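Local structure of cell division control protein 4 (Saccharomyces cerevisiae, 3V7D) at residues Thr397-Val407 and Gln435-Leu446. The protein serves as the substrate-recognition subunit of an SCF E3 ubiquitin ligase, binding phosphorylated targets such as the CDK inhibitor SIC1 and directing their ubiquitination. The protein carries 1 engineered substitution. Numbering follows the deposited sequence.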
ATOM      1  N   THR B 397       1.056  -5.776 -22.101  1.00 28.17           N
ATOM      2  CA  THR B 397       2.352  -5.130 -22.283  1.00 29.15           C
ATOM      3  C   THR B 397       2.836  -4.472 -20.992  1.00 33.68           C
ATOM      4  O   THR B 397       4.038  -4.395 -20.735  1.00 31.46           O
ATOM      5  CB  THR B 397       2.301  -4.078 -23.404  1.00 34.74           C
ATOM      6  OG1 THR B 397       1.199  -3.194 -23.174  1.00 41.48           O
ATOM      7  CG2 THR B 397       2.114  -4.749 -24.753  1.00 36.38           C
ATOM      8  N   THR B 398       1.894  -4.005 -20.178  1.00 30.08           N
ATOM      9  CA  THR B 398       2.238  -3.332 -18.932  1.00 30.87           C
ATOM     10  C   THR B 398       1.046  -3.273 -17.982  1.00 30.14           C
ATOM     11  O   THR B 398      -0.105  -3.278 -18.412  1.00 31.01           O
ATOM     12  CB  THR B 398       2.759  -1.889 -19.183  1.00 33.75           C
ATOM     13  OG1 THR B 398       3.174  -1.302 -17.946  1.00 31.28           O
ATOM     14  CG2 THR B 398       1.674  -1.012 -19.803  1.00 24.88           C
ATOM     15  N   PHE B 399       1.332  -3.227 -16.686  1.00 27.63           N
ATOM     16  CA  PHE B 399       0.310  -2.925 -15.695  1.00 27.29           C
ATOM     17  C   PHE B 399       0.961  -2.350 -14.452  1.00 30.06           C
ATOM     18  O   PHE B 399       2.162  -2.496 -14.244  1.00 30.70           O
ATOM     19  CB  PHE B 399      -0.529  -4.161 -15.340  1.00 28.71           C
ATOM     20  CG  PHE B 399       0.150  -5.121 -14.391  1.00 30.75           C
ATOM     21  CD1 PHE B 399       0.928  -6.160 -14.873  1.00 30.07           C
ATOM     22  CD2 PHE B 399      -0.014  -4.998 -13.018  1.00 27.36           C
ATOM     23  CE1 PHE B 399       1.539  -7.051 -14.006  1.00 33.07           C
ATOM     24  CE2 PHE B 399       0.597  -5.880 -12.145  1.00 25.09           C
ATOM     25  CZ  PHE B 399       1.372  -6.910 -12.637  1.00 29.91           C
ATOM     26  N   TYR B 400       0.161  -1.692 -13.625  1.00 30.57           N
ATOM     27  CA  TYR B 400       0.642  -1.207 -12.345  1.00 27.56           C
ATOM     28  C   TYR B 400      -0.465  -1.415 -11.341  1.00 28.81           C
ATOM     29  O   TYR B 400      -1.639  -1.467 -11.713  1.00 28.93           O
ATOM     30  CB  TYR B 400       1.040   0.265 -12.421  1.00 27.03           C
ATOM     31  CG  TYR B 400       2.040   0.671 -11.354  1.00 32.12           C
ATOM     32  CD1 TYR B 400       3.403   0.483 -11.548  1.00 28.68           C
ATOM     33  CD2 TYR B 400       1.619   1.244 -10.155  1.00 28.21           C
ATOM     34  CE1 TYR B 400       4.322   0.853 -10.579  1.00 35.60           C
ATOM     35  CE2 TYR B 400       2.535   1.621  -9.180  1.00 28.16           C
ATOM     36  CZ  TYR B 400       3.882   1.422  -9.399  1.00 35.51           C
ATOM     37  OH  TYR B 400       4.795   1.792  -8.435  1.00 40.36           O
ATOM     38  N   VAL B 401      -0.105  -1.543 -10.070  1.00 26.89           N
ATOM     39  CA  VAL B 401      -1.096  -1.952  -9.089  1.00 28.63           C
ATOM     40  C   VAL B 401      -0.816  -1.447  -7.676  1.00 33.92           C
ATOM     41  O   VAL B 401       0.337  -1.281  -7.267  1.00 31.67           O
ATOM     42  CB  VAL B 401      -1.232  -3.493  -9.076  1.00 27.95           C
ATOM     43  CG1 VAL B 401      -0.023  -4.136  -8.396  1.00 19.98           C
ATOM     44  CG2 VAL B 401      -2.530  -3.923  -8.401  1.00 28.71           C
ATOM     45  N   SER B 402      -1.896  -1.183  -6.948  1.00 27.76           N
ATOM     46  CA  SER B 402      -1.839  -0.931  -5.520  1.00 28.89           C
ATOM     47  C   SER B 402      -2.869  -1.851  -4.881  1.00 31.54           C
ATOM     48  O   SER B 402      -3.480  -2.666  -5.569  1.00 34.53           O
ATOM     49  CB  SER B 402      -2.188   0.523  -5.217  1.00 22.79           C
ATOM     50  OG  SER B 402      -3.561   0.771  -5.488  1.00 29.74           O
ATOM     51  N   ASP B 403      -3.074  -1.721  -3.575  1.00 26.77           N
ATOM     52  CA  ASP B 403      -4.080  -2.526  -2.894  1.00 29.85           C
ATOM     53  C   ASP B 403      -5.485  -2.166  -3.364  1.00 28.21           C
ATOM     54  O   ASP B 403      -6.398  -2.977  -3.279  1.00 32.77           O
ATOM     55  CB  ASP B 403      -3.987  -2.360  -1.377  1.00 32.85           C
ATOM     56  CG  ASP B 403      -2.740  -2.995  -0.789  1.00 37.10           C
ATOM     57  OD1 ASP B 403      -2.126  -3.865  -1.450  1.00 33.34           O
ATOM     58  OD2 ASP B 403      -2.379  -2.621   0.346  1.00 40.18           O
ATOM     59  N   ASN B 404      -5.645  -0.951  -3.875  1.00 27.72           N
ATOM     60  CA  ASN B 404      -6.955  -0.438  -4.243  1.00 28.24           C
ATOM     61  C   ASN B 404      -7.252  -0.447  -5.743  1.00 30.45           C
ATOM     62  O   ASN B 404      -8.402  -0.592  -6.150  1.00 31.26           O
ATOM     63  CB  ASN B 404      -7.122   0.980  -3.699  1.00 29.90           C
ATOM     64  CG  ASN B 404      -7.232   1.010  -2.186  1.00 31.91           C
ATOM     65  OD1 ASN B 404      -7.871   0.151  -1.584  1.00 35.60           O
ATOM     66  ND2 ASN B 404      -6.607   2.001  -1.566  1.00 32.09           N
ATOM     67  N   ILE B 405      -6.212  -0.305  -6.559  1.00 30.58           N
ATOM     68  CA  ILE B 405      -6.381  -0.067  -7.985  1.00 26.20           C
ATOM     69  C   ILE B 405      -5.451  -0.925  -8.837  1.00 29.41           C
ATOM     70  O   ILE B 405      -4.277  -1.086  -8.515  1.00 26.91           O
ATOM     71  CB  ILE B 405      -6.119   1.424  -8.323  1.00 32.04           C
ATOM     72  CG1 ILE B 405      -7.239   2.310  -7.774  1.00 31.43           C
ATOM     73  CG2 ILE B 405      -5.996   1.635  -9.827  1.00 29.53           C
ATOM     74  CD1 ILE B 405      -8.520   2.229  -8.581  1.00 34.53           C
ATOM     75  N   LEU B 406      -5.992  -1.478  -9.921  1.00 33.99           N
ATOM     76  CA  LEU B 406      -5.187  -2.081 -10.976  1.00 31.87           C
ATOM     77  C   LEU B 406      -5.383  -1.293 -12.274  1.00 34.00           C
ATOM     78  O   LEU B 406      -6.515  -1.021 -12.679  1.00 32.53           O
ATOM     79  CB  LEU B 406      -5.586  -3.542 -11.196  1.00 27.97           C
ATOM     80  CG  LEU B 406      -5.057  -4.245 -12.455  1.00 28.73           C
ATOM     81  CD1 LEU B 406      -3.556  -4.460 -12.373  1.00 27.61           C
ATOM     82  CD2 LEU B 406      -5.783  -5.578 -12.724  1.00 21.81           C
ATOM     83  N   VAL B 407      -4.280  -0.914 -12.911  1.00 27.86           N
ATOM     84  CA  VAL B 407      -4.333  -0.318 -14.238  1.00 31.59           C
ATOM     85  C   VAL B 407      -3.516  -1.201 -15.174  1.00 31.56           C
ATOM     86  O   VAL B 407      -2.363  -1.493 -14.888  1.00 29.38           O
ATOM     87  CB  VAL B 407      -3.755   1.114 -14.257  1.00 32.29           C
ATOM     88  CG1 VAL B 407      -3.789   1.675 -15.672  1.00 35.27           C
ATOM     89  CG2 VAL B 407      -4.526   2.019 -13.313  1.00 25.81           C
ATOM     90  N   GLN B 435      -1.052   1.357 -28.546  1.00 33.90           N
ATOM     91  CA  GLN B 435      -0.309   0.507 -27.624  1.00 36.20           C
ATOM     92  C   GLN B 435      -0.072   1.249 -26.318  1.00 37.41           C
ATOM     93  O   GLN B 435       0.042   2.475 -26.302  1.00 31.43           O
ATOM     94  CB  GLN B 435       1.041   0.097 -28.220  1.00 40.21           C
ATOM     95  CG  GLN B 435       0.955  -0.615 -29.554  1.00 47.59           C
ATOM     96  CD  GLN B 435       0.739  -2.108 -29.414  1.00 57.26           C
ATOM     97  OE1 GLN B 435       0.606  -2.633 -28.306  1.00 57.33           O
ATOM     98  NE2 GLN B 435       0.711  -2.806 -30.548  1.00 60.73           N
ATOM     99  N   ILE B 436      -0.009   0.500 -25.222  1.00 35.59           N
ATOM    100  CA  ILE B 436       0.398   1.057 -23.940  1.00 31.88           C
ATOM    101  C   ILE B 436       1.727   0.420 -23.575  1.00 32.68           C
ATOM    102  O   ILE B 436       1.777  -0.759 -23.240  1.00 35.00           O
ATOM    103  CB  ILE B 436      -0.622   0.746 -22.834  1.00 33.14           C
ATOM    104  CG1 ILE B 436      -2.048   1.012 -23.329  1.00 28.96           C
ATOM    105  CG2 ILE B 436      -0.300   1.551 -21.573  1.00 26.89           C
ATOM    106  CD1 ILE B 436      -2.324   2.465 -23.635  1.00 29.01           C
ATOM    107  N   TRP B 437       2.806   1.189 -23.655  1.00 29.80           N
ATOM    108  CA  TRP B 437       4.133   0.626 -23.440  1.00 29.48           C
ATOM    109  C   TRP B 437       4.477   0.516 -21.960  1.00 32.80           C
ATOM    110  O   TRP B 437       5.097  -0.450 -21.529  1.00 34.77           O
ATOM    111  CB  TRP B 437       5.199   1.438 -24.182  1.00 33.55           C
ATOM    112  CG  TRP B 437       5.004   1.445 -25.670  1.00 42.50           C
ATOM    113  CD1 TRP B 437       4.838   2.538 -26.473  1.00 44.86           C
ATOM    114  CD2 TRP B 437       4.932   0.301 -26.532  1.00 40.38           C
ATOM    115  NE1 TRP B 437       4.679   2.144 -27.780  1.00 44.28           N
ATOM    116  CE2 TRP B 437       4.729   0.777 -27.841  1.00 42.29           C
ATOM    117  CE3 TRP B 437       5.024  -1.079 -26.321  1.00 43.10           C
ATOM    118  CZ2 TRP B 437       4.618  -0.078 -28.935  1.00 45.55           C
ATOM    119  CZ3 TRP B 437       4.912  -1.926 -27.409  1.00 46.62           C
ATOM    120  CH2 TRP B 437       4.712  -1.422 -28.700  1.00 41.50           C
ATOM    121  N   SER B 438       4.066   1.507 -21.180  1.00 31.47           N
ATOM    122  CA  SER B 438       4.389   1.511 -19.765  1.00 33.76           C
ATOM    123  C   SER B 438       3.379   2.342 -18.990  1.00 34.78           C
ATOM    124  O   SER B 438       2.996   3.425 -19.424  1.00 36.03           O
ATOM    125  CB  SER B 438       5.802   2.053 -19.546  1.00 37.44           C
ATOM    126  OG  SER B 438       6.185   1.920 -18.191  1.00 49.56           O
ATOM    127  N   VAL B 439       2.941   1.821 -17.849  1.00 29.09           N
ATOM    128  CA  VAL B 439       2.003   2.538 -17.001  1.00 29.57           C
ATOM    129  C   VAL B 439       2.485   2.530 -15.546  1.00 30.24           C
ATOM    130  O   VAL B 439       3.068   1.555 -15.070  1.00 32.94           O
ATOM    131  CB  VAL B 439       0.555   1.974 -17.126  1.00 28.11           C
ATOM    132  CG1 VAL B 439       0.398   0.665 -16.358  1.00 26.91           C
ATOM    133  CG2 VAL B 439      -0.446   2.985 -16.625  1.00 26.29           C
ATOM    134  N   ASN B 440       2.256   3.637 -14.855  1.00 26.40           N
ATOM    135  CA  ASN B 440       2.707   3.804 -13.480  1.00 29.11           C
ATOM    136  C   ASN B 440       1.805   4.838 -12.827  1.00 31.27           C
ATOM    137  O   ASN B 440       1.432   5.829 -13.458  1.00 32.75           O
ATOM    138  CB  ASN B 440       4.165   4.283 -13.466  1.00 23.82           C
ATOM    139  CG  ASN B 440       4.824   4.156 -12.092  1.00 32.83           C
ATOM    140  OD1 ASN B 440       4.255   4.548 -11.075  1.00 32.56           O
ATOM    141  ND2 ASN B 440       6.040   3.607 -12.067  1.00 30.33           N
ATOM    142  N   PHE B 441       1.426   4.607 -11.577  1.00 32.03           N
ATOM    143  CA  PHE B 441       0.645   5.615 -10.873  1.00 30.48           C
ATOM    144  C   PHE B 441       1.001   5.707  -9.398  1.00 33.18           C
ATOM    145  O   PHE B 441       1.468   4.742  -8.796  1.00 33.89           O
ATOM    146  CB  PHE B 441      -0.866   5.395 -11.063  1.00 28.54           C
ATOM    147  CG  PHE B 441      -1.400   4.160 -10.387  1.00 30.65           C
ATOM    148  CD1 PHE B 441      -1.774   4.186  -9.048  1.00 29.63           C
ATOM    149  CD2 PHE B 441      -1.552   2.980 -11.095  1.00 29.09           C
ATOM    150  CE1 PHE B 441      -2.271   3.052  -8.426  1.00 29.02           C
ATOM    151  CE2 PHE B 441      -2.052   1.840 -10.481  1.00 27.11           C
ATOM    152  CZ  PHE B 441      -2.410   1.877  -9.144  1.00 31.15           C
ATOM    153  N   LYS B 442       0.777   6.887  -8.833  1.00 35.00           N
ATOM    154  CA  LYS B 442       0.909   7.094  -7.401  1.00 41.01           C
ATOM    155  C   LYS B 442      -0.040   8.208  -6.996  1.00 37.87           C
ATOM    156  O   LYS B 442       0.023   9.316  -7.536  1.00 35.66           O
ATOM    157  CB  LYS B 442       2.348   7.453  -7.016  1.00 48.87           C
ATOM    158  CG  LYS B 442       2.614   7.336  -5.518  1.00 61.05           C
ATOM    159  CD  LYS B 442       4.055   7.673  -5.142  1.00 73.17           C
ATOM    160  CE  LYS B 442       4.325   9.174  -5.191  1.00 80.72           C
ATOM    161  NZ  LYS B 442       5.611   9.539  -4.519  1.00 82.22           N
ATOM    162  N   GLY B 443      -0.929   7.904  -6.059  1.00 33.31           N
ATOM    163  CA  GLY B 443      -1.895   8.877  -5.585  1.00 34.09           C
ATOM    164  C   GLY B 443      -2.789   9.429  -6.683  1.00 34.29           C
ATOM    165  O   GLY B 443      -3.523   8.690  -7.339  1.00 33.18           O
ATOM    166  N   LYS B 444      -2.711  10.738  -6.889  1.00 33.50           N
ATOM    167  CA  LYS B 444      -3.607  11.432  -7.805  1.00 36.09           C
ATOM    168  C   LYS B 444      -3.129  11.384  -9.254  1.00 36.62           C
ATOM    169  O   LYS B 444      -3.838  11.823 -10.160  1.00 35.54           O
ATOM    170  CB  LYS B 444      -3.744  12.894  -7.381  1.00 37.75           C
ATOM    171  CG  LYS B 444      -2.405  13.615  -7.271  1.00 47.16           C
ATOM    172  CD  LYS B 444      -2.565  15.071  -6.863  1.00 57.36           C
ATOM    173  CE  LYS B 444      -2.645  15.975  -8.083  1.00 72.03           C
ATOM    174  NZ  LYS B 444      -3.177  17.314  -7.731  1.00 78.82           N
ATOM    175  N   THR B 445      -1.926  10.861  -9.467  1.00 29.59           N
ATOM    176  CA  THR B 445      -1.295  10.948 -10.777  1.00 29.83           C
ATOM    177  C   THR B 445      -1.077   9.585 -11.413  1.00 32.17           C
ATOM    178  O   THR B 445      -0.480   8.689 -10.811  1.00 32.22           O
ATOM    179  CB  THR B 445       0.055  11.684 -10.704  1.00 31.01           C
ATOM    180  OG1 THR B 445      -0.127  12.961 -10.078  1.00 33.24           O
ATOM    181  CG2 THR B 445       0.634  11.880 -12.102  1.00 27.72           C
ATOM    182  N   LEU B 446      -1.565   9.446 -12.641  1.00 26.94           N
ATOM    183  CA  LEU B 446      -1.376   8.238 -13.432  1.00 26.95           C
ATOM    184  C   LEU B 446      -0.642   8.616 -14.720  1.00 32.05           C
ATOM    185  O   LEU B 446      -1.052   9.538 -15.428  1.00 36.50           O
ATOM    186  CB  LEU B 446      -2.740   7.607 -13.735  1.00 24.84           C
ATOM    187  CG  LEU B 446      -2.916   6.594 -14.872  1.00 33.63           C
ATOM    188  CD1 LEU B 446      -2.104   5.350 -14.636  1.00 26.68           C
ATOM    189  CD2 LEU B 446      -4.390   6.225 -15.033  1.00 33.73           C
TER
HETATM  190  O   HOH W   1       0.122  -2.280 -25.803  1.00 31.19           O
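Phe441 and Tyr400 meet in a T-shaped pair, the edge of the tyrosine directed at the face of the phenylalanine, with ring centroids 5.3 Å apart and planes at 73°. Phe441 CG sits between backbone N and carbonyl carbon (chi1 68°), a setting that carries the ring across to the 397-407 hairpin. There CZ packs on Ile405 CG2 at 3.7 Å and CE2 on Val407 CG2, so a large apolar ring suits this buried place; Trp105 meets it from outside the two segments. Tyr400 lies alongside Asn440, whose amide stacks on its ring with the planes 26° apart, while Asn440 CA makes a CH-pi contact over the face; a flat ring suits the place, giving an edge to Phe441 and a face to the amide. Replacing Tyr400 by an alanine would probably leave that face of Phe441 without its edge partner and the Asn440 amide without the ring it stacks on. The strands 397-401 and 435-442 are the innermost strands of adjacent blades in the WD40 beta-propeller; they run nearly parallel, their axes approaching to 5.6 Å, and side chains join them. Val439 fills the interval, CG1 lying 3.6 Å from Tyr400 N and CG2 touching Val407 CG1. Thr398 gives both a methyl, packed on Ile436 CG2, and a hydroxyl, whose OG1 accepts from Val439 N at 3.1 Å. Near the bound peptide, Thr397 OG1 donates to Ile436 O in the carbonyl plane.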